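Side-chain contacts in toxin 2A (Paenibacillus larvae, PDB 5URP), which acts as an ADP-ribosyltransferase toxin, probably moving ADP-ribose from NAD+ onto a target protein in the host: residues A[79-82]-A[83-86]; A[157-160]-A[161-164]. One frame throughout, in Å; residues are numbered along the deposited sequence. Where two conformers were deposited one is given.

Interaction 1. Residues A[79-82]-A[83-86]; sequences PDMD and KKIE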
ATOM      1  N   PRO A  79      12.285 -18.825 -11.478  1.00 56.79           N
ATOM      2  CA  PRO A  79      13.013 -17.802 -12.250  1.00 55.60           C
ATOM      3  C   PRO A  79      12.116 -16.854 -13.023  1.00 51.72           C
ATOM      4  O   PRO A  79      12.457 -15.670 -13.154  1.00 50.46           O
ATOM      5  CB  PRO A  79      13.891 -18.638 -13.193  1.00 60.80           C
ATOM      6  CG  PRO A  79      14.004 -19.962 -12.538  1.00 65.19           C
ATOM      7  CD  PRO A  79      12.694 -20.186 -11.864  1.00 64.13           C
ATOM      8  N   ASP A  80      10.982 -17.332 -13.542  1.00 53.49           N
ATOM      9  CA  ASP A  80      10.079 -16.452 -14.280  1.00 53.61           C
ATOM     10  C   ASP A  80       9.459 -15.409 -13.363  1.00 43.82           C
ATOM     11  O   ASP A  80       9.246 -14.265 -13.772  1.00 45.34           O
ATOM     12  CB  ASP A  80       8.987 -17.267 -14.969  1.00 63.71           C
ATOM     13  CG  ASP A  80       9.526 -18.154 -16.085  1.00 79.45           C
ATOM     14  OD1 ASP A  80      10.653 -17.903 -16.571  1.00 83.61           O
ATOM     15  OD2 ASP A  80       8.813 -19.102 -16.486  1.00 85.82           O
ATOM     16  N   MET A  81       9.158 -15.782 -12.121  1.00 46.58           N
ATOM     17  CA  MET A  81       8.687 -14.799 -11.158  1.00 42.08           C
ATOM     18  C   MET A  81       9.789 -13.806 -10.816  1.00 41.59           C
ATOM     19  O   MET A  81       9.540 -12.601 -10.750  1.00 38.85           O
ATOM     20  CB  MET A  81       8.182 -15.493  -9.897  1.00 44.34           C
ATOM     21  CG  MET A  81       6.926 -16.301 -10.126  1.00 51.54           C
ATOM     22  SD  MET A  81       5.501 -15.203 -10.189  1.00 51.37           S
ATOM     23  CE  MET A  81       5.234 -14.931  -8.458  1.00 46.87           C
ATOM     24  N   ASP A  82      11.019 -14.293 -10.615  1.00 39.52           N
ATOM     25  CA  ASP A  82      12.121 -13.396 -10.267  1.00 39.55           C
ATOM     26  C   ASP A  82      12.351 -12.357 -11.358  1.00 42.83           C
ATOM     27  O   ASP A  82      12.696 -11.207 -11.069  1.00 37.54           O
ATOM     28  CB  ASP A  82      13.400 -14.204 -10.018  1.00 43.33           C
ATOM     29  CG  ASP A  82      13.295 -15.099  -8.800  1.00 44.49           C
ATOM     30  OD1 ASP A  82      12.344 -14.889  -8.004  1.00 43.47           O
ATOM     31  OD2 ASP A  82      14.138 -16.002  -8.643  1.00 46.69           O
ATOM     32  N   LYS A  83      12.198 -12.763 -12.619  1.00 38.64           N
ATOM     33  CA  LYS A  83      12.337 -11.847 -13.750  1.00 39.21           C
ATOM     34  C   LYS A  83      11.315 -10.722 -13.689  1.00 36.40           C
ATOM     35  O   LYS A  83      11.635  -9.561 -13.969  1.00 35.84           O
ATOM     36  CB  LYS A  83      12.184 -12.647 -15.042  1.00 45.56           C
ATOM     37  CG  LYS A  83      11.962 -11.849 -16.321  1.00 61.56           C
ATOM     38  CD  LYS A  83      11.514 -12.781 -17.474  1.00 70.26           C
ATOM     39  CE  LYS A  83      10.049 -13.264 -17.324  1.00 68.23           C
ATOM     40  NZ  LYS A  83       9.050 -12.152 -17.478  1.00 65.68           N
ATOM     41  N   LYS A  84      10.066 -11.047 -13.349  1.00 34.12           N
ATOM     42  CA  LYS A  84       9.051 -10.008 -13.196  1.00 32.07           C
ATOM     43  C   LYS A  84       9.403  -9.051 -12.070  1.00 29.88           C
ATOM     44  O   LYS A  84       9.229  -7.832 -12.190  1.00 28.95           O
ATOM     45  CB  LYS A  84       7.693 -10.643 -12.909  1.00 29.87           C
ATOM     46  CG  LYS A  84       7.203 -11.605 -13.937  1.00 34.84           C
ATOM     47  CD  LYS A  84       5.738 -11.925 -13.625  1.00 35.18           C
ATOM     48  CE  LYS A  84       5.068 -12.656 -14.763  1.00 43.36           C
ATOM     49  NZ  LYS A  84       5.125 -14.113 -14.507  1.00 52.58           N
ATOM     50  N   ILE A  85       9.869  -9.596 -10.951  1.00 29.90           N
ATOM     51  CA  ILE A  85      10.179  -8.791  -9.778  1.00 28.71           C
ATOM     52  C   ILE A  85      11.385  -7.888 -10.046  1.00 28.69           C
ATOM     53  O   ILE A  85      11.417  -6.737  -9.599  1.00 27.72           O
ATOM     54  CB  ILE A  85      10.391  -9.735  -8.582  1.00 28.27           C
ATOM     55  CG1 ILE A  85       9.033 -10.360  -8.199  1.00 28.84           C
ATOM     56  CG2 ILE A  85      11.048  -9.027  -7.395  1.00 27.47           C
ATOM     57  CD1 ILE A  85       9.192 -11.631  -7.417  1.00 32.65           C
ATOM     58  N   GLU A  86      12.367  -8.379 -10.807  1.00 31.22           N
ATOM     59  CA  GLU A  86      13.506  -7.546 -11.197  1.00 31.62           C
ATOM     60  C   GLU A  86      13.050  -6.336 -12.010  1.00 31.56           C
ATOM     61  O   GLU A  86      13.529  -5.215 -11.801  1.00 30.39           O
ATOM     62  CB  GLU A  86      14.523  -8.395 -11.979  1.00 44.93           C
ATOM     63  CG  GLU A  86      15.691  -7.637 -12.563  1.00 64.39           C
ATOM     64  CD  GLU A  86      16.625  -8.538 -13.365  1.00 82.23           C
ATOM     65  OE1 GLU A  86      16.327  -9.746 -13.512  1.00 82.43           O
ATOM     66  OE2 GLU A  86      17.658  -8.029 -13.849  1.00 95.35           O
TER
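K83, K84, I85 and E86 meet P79, D80, M81 and D82 in the alpha-helical i to i+4 pattern, at the N-terminal end of helix 79-92 on the protein surface. Each residue of 83-86 gives its backbone N-H to the carbonyl four residues earlier. The bond from I85 N to M81 O is 3.0 Å; the one from K84 N to D80 O is weak. The side chains add contacts to the same carbonyls. I85 CG1 lies 3.4 Å from M81 O. K84 CG stands beside its own backbone N (chi1 -58°). There it packs against the outer end of the D80 carbonyl, 3.4 Å from D80 O. The K83 chain starts extended, then bends at chi3 and chi4, which brings CE to 3.8 Å from D80 O. No salt bridge forms: D80 OD1 is 6.0 Å from K83 NZ. D80 OD2 is still farther from K84 NZ. Any attraction across these gaps is probably weak. The D82 carboxylate bonds elsewhere. It ties the first turn of the helix to helix 64-72 through Y69 OH, and to the intervening loop through G76 N. M81 and I85 pack on helix 64-72, while K83 and K84 touch Q55 of helix 50-61.

Interaction 2. Residues A[157-160]-A[161-164]; sequences TLFL and ARPV
R162 reaches back beside L158 and F159, while A161 sits at the bend that makes this possible. F159 to R162 form a type I beta turn, closed by R162 N to F159 O at 3.1 Å. That donor lies well above the carbonyl plane. The turn begins at F159, within the 3-10 segment. A161 is its third residue (phi/psi -91/5). R162 CG stands beside the backbone N (chi1 -65°) and the chain runs straight on to NE, carrying the guanidinium back along L158 to F159. NH2 meets the ring at its edge, 3.6 Å from F159 CE1. The planes are 50° apart; the two groups do not lie face to face. L158 lies alongside both. Its CD2 is over one ring face, offset toward the rim, and its CD1 is 3.8 Å from R162 NH1. L158 is poorly ordered, and R162 has two conformers. The R162 side-chain contacts hold for one of them and are to that extent uncertain. Water 1 donates to F159 O at 2.6 Å. It also donates to V164 O, joining the turn to strand 164-170. In the same conformer R162 NH2 bonds to G106 O of strand 101-107, where F159 packs on Y104. L160 touches R214 at the start of strand 214-221.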
ATOM      1  N   THR A 157     -13.849   4.212  -1.473  1.00 24.41           N
ATOM      2  CA  THR A 157     -14.977   3.500  -0.884  1.00 24.74           C
ATOM      3  C   THR A 157     -14.682   2.016  -0.700  1.00 23.25           C
ATOM      4  O   THR A 157     -15.254   1.384   0.190  1.00 25.48           O
ATOM      5  CB  THR A 157     -16.232   3.690  -1.747  1.00 24.87           C
ATOM      6  OG1 THR A 157     -15.990   3.226  -3.082  1.00 25.72           O
ATOM      7  CG2 THR A 157     -16.626   5.142  -1.824  1.00 27.05           C
ATOM      8  N   LEU A 158     -13.818   1.436  -1.530  1.00 23.70           N
ATOM      9  CA  LEU A 158     -13.492   0.019  -1.386  1.00 39.54           C
ATOM     10  C   LEU A 158     -12.931  -0.291   0.005  1.00 31.82           C
ATOM     11  O   LEU A 158     -13.067  -1.419   0.500  1.00 26.47           O
ATOM     12  CB  LEU A 158     -12.507  -0.412  -2.487  1.00 66.98           C
ATOM     13  CG  LEU A 158     -11.030   0.011  -2.432  1.00 96.20           C
ATOM     14  CD1 LEU A 158     -10.202  -0.791  -3.428  1.00101.57           C
ATOM     15  CD2 LEU A 158     -10.837   1.500  -2.687  1.00116.86           C
ATOM     16  N   PHE A 159     -12.331   0.694   0.671  1.00 23.65           N
ATOM     17  CA  PHE A 159     -11.741   0.439   1.971  1.00 24.33           C
ATOM     18  C   PHE A 159     -12.767   0.370   3.092  1.00 23.71           C
ATOM     19  O   PHE A 159     -12.427  -0.112   4.186  1.00 26.13           O
ATOM     20  CB  PHE A 159     -10.691   1.526   2.287  1.00 23.78           C
ATOM     21  CG  PHE A 159      -9.537   1.594   1.281  1.00 23.58           C
ATOM     22  CD1 PHE A 159      -9.187   0.492   0.512  1.00 23.81           C
ATOM     23  CD2 PHE A 159      -8.803   2.772   1.111  1.00 21.64           C
ATOM     24  CE1 PHE A 159      -8.166   0.544  -0.390  1.00 25.50           C
ATOM     25  CE2 PHE A 159      -7.776   2.820   0.202  1.00 22.82           C
ATOM     26  CZ  PHE A 159      -7.443   1.706  -0.537  1.00 23.86           C
ATOM     27  N   LEU A 160     -14.003   0.838   2.860  1.00 26.29           N
ATOM     28  CA  LEU A 160     -15.035   0.797   3.890  1.00 27.27           C
ATOM     29  C   LEU A 160     -15.335  -0.631   4.323  1.00 30.25           C
ATOM     30  O   LEU A 160     -15.685  -0.863   5.479  1.00 35.93           O
ATOM     31  CB  LEU A 160     -16.316   1.462   3.382  1.00 28.92           C
ATOM     32  CG  LEU A 160     -16.174   2.960   3.144  1.00 30.92           C
ATOM     33  CD1 LEU A 160     -17.343   3.448   2.297  1.00 32.20           C
ATOM     34  CD2 LEU A 160     -16.131   3.669   4.483  1.00 32.52           C
ATOM     35  N   ALA A 161     -15.183  -1.590   3.429  1.00 26.86           N
ATOM     36  CA  ALA A 161     -15.512  -2.977   3.726  1.00 33.25           C
ATOM     37  C   ALA A 161     -14.332  -3.763   4.270  1.00 33.62           C
ATOM     38  O   ALA A 161     -14.452  -4.976   4.453  1.00 35.29           O
ATOM     39  CB  ALA A 161     -16.043  -3.662   2.471  1.00 37.12           C
ATOM     40  N   ARG A 162     -13.188  -3.111   4.515  1.00 28.02           N
ATOM     41  CA  ARG A 162     -12.034  -3.819   5.022  0.52 27.92           C
ATOM     42  C   ARG A 162     -11.823  -3.509   6.505  1.00 28.11           C
ATOM     43  O   ARG A 162     -12.132  -2.407   6.964  1.00 29.80           O
ATOM     44  CB  ARG A 162     -10.805  -3.438   4.190  0.52 27.48           C
ATOM     45  CG  ARG A 162     -10.992  -3.920   2.758  0.52 33.42           C
ATOM     46  CD  ARG A 162      -9.791  -3.726   1.872  0.52 40.06           C
ATOM     47  NE  ARG A 162     -10.124  -4.099   0.497  0.52 42.01           N
ATOM     48  CZ  ARG A 162      -9.395  -3.785  -0.566  0.52 35.13           C
ATOM     49  NH1 ARG A 162      -9.781  -4.162  -1.777  0.52 40.43           N
ATOM     50  NH2 ARG A 162      -8.277  -3.104  -0.425  0.52 29.52           N
ATOM     51  N   PRO A 163     -11.314  -4.458   7.297  1.00 25.50           N
ATOM     52  CA  PRO A 163     -11.268  -4.228   8.754  1.00 24.51           C
ATOM     53  C   PRO A 163     -10.140  -3.342   9.236  1.00 23.97           C
ATOM     54  O   PRO A 163     -10.236  -2.837  10.362  1.00 26.06           O
ATOM     55  CB  PRO A 163     -11.119  -5.638   9.340  1.00 28.24           C
ATOM     56  CG  PRO A 163     -10.601  -6.467   8.268  1.00 28.74           C
ATOM     57  CD  PRO A 163     -11.052  -5.865   6.959  1.00 27.62           C
ATOM     58  N   VAL A 164      -9.089  -3.171   8.443  1.00 22.49           N
ATOM     59  CA  VAL A 164      -7.951  -2.324   8.789  1.00 23.30           C
ATOM     60  C   VAL A 164      -7.785  -1.249   7.718  1.00 22.60           C
ATOM     61  O   VAL A 164      -7.799  -1.549   6.516  1.00 22.64           O
ATOM     62  CB  VAL A 164      -6.652  -3.134   8.925  1.00 22.55           C
ATOM     63  CG1 VAL A 164      -5.497  -2.196   9.223  1.00 23.35           C
ATOM     64  CG2 VAL A 164      -6.802  -4.231   9.990  1.00 25.11           C
TER
HETATM   65  O   HOH W   1     -10.092   0.073   5.391  1.00 39.61           O

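Overall arrangement
Interaction 1 comes first along the chain and interaction 2 follows about seventy residues later. Their centres are 31 Å apart, on opposite sides of the chain's centre, and their nearest atoms are about 20 Å apart. They do not touch. Interaction 1 belongs to the helical part of the fold, at the start of helix 79-92. Interaction 2 lies in the loop leading into strand 164-170 of the five-stranded mixed sheet. Both belong to the ADP-ribosyltransferase exoenzyme region of the chain. A glycerol, probably from the crystallisation liquor, lies about 4 Å from the F159 side chain. The two contacts lie in separate parts of one toxin chain, one among the helices and one at the sheet.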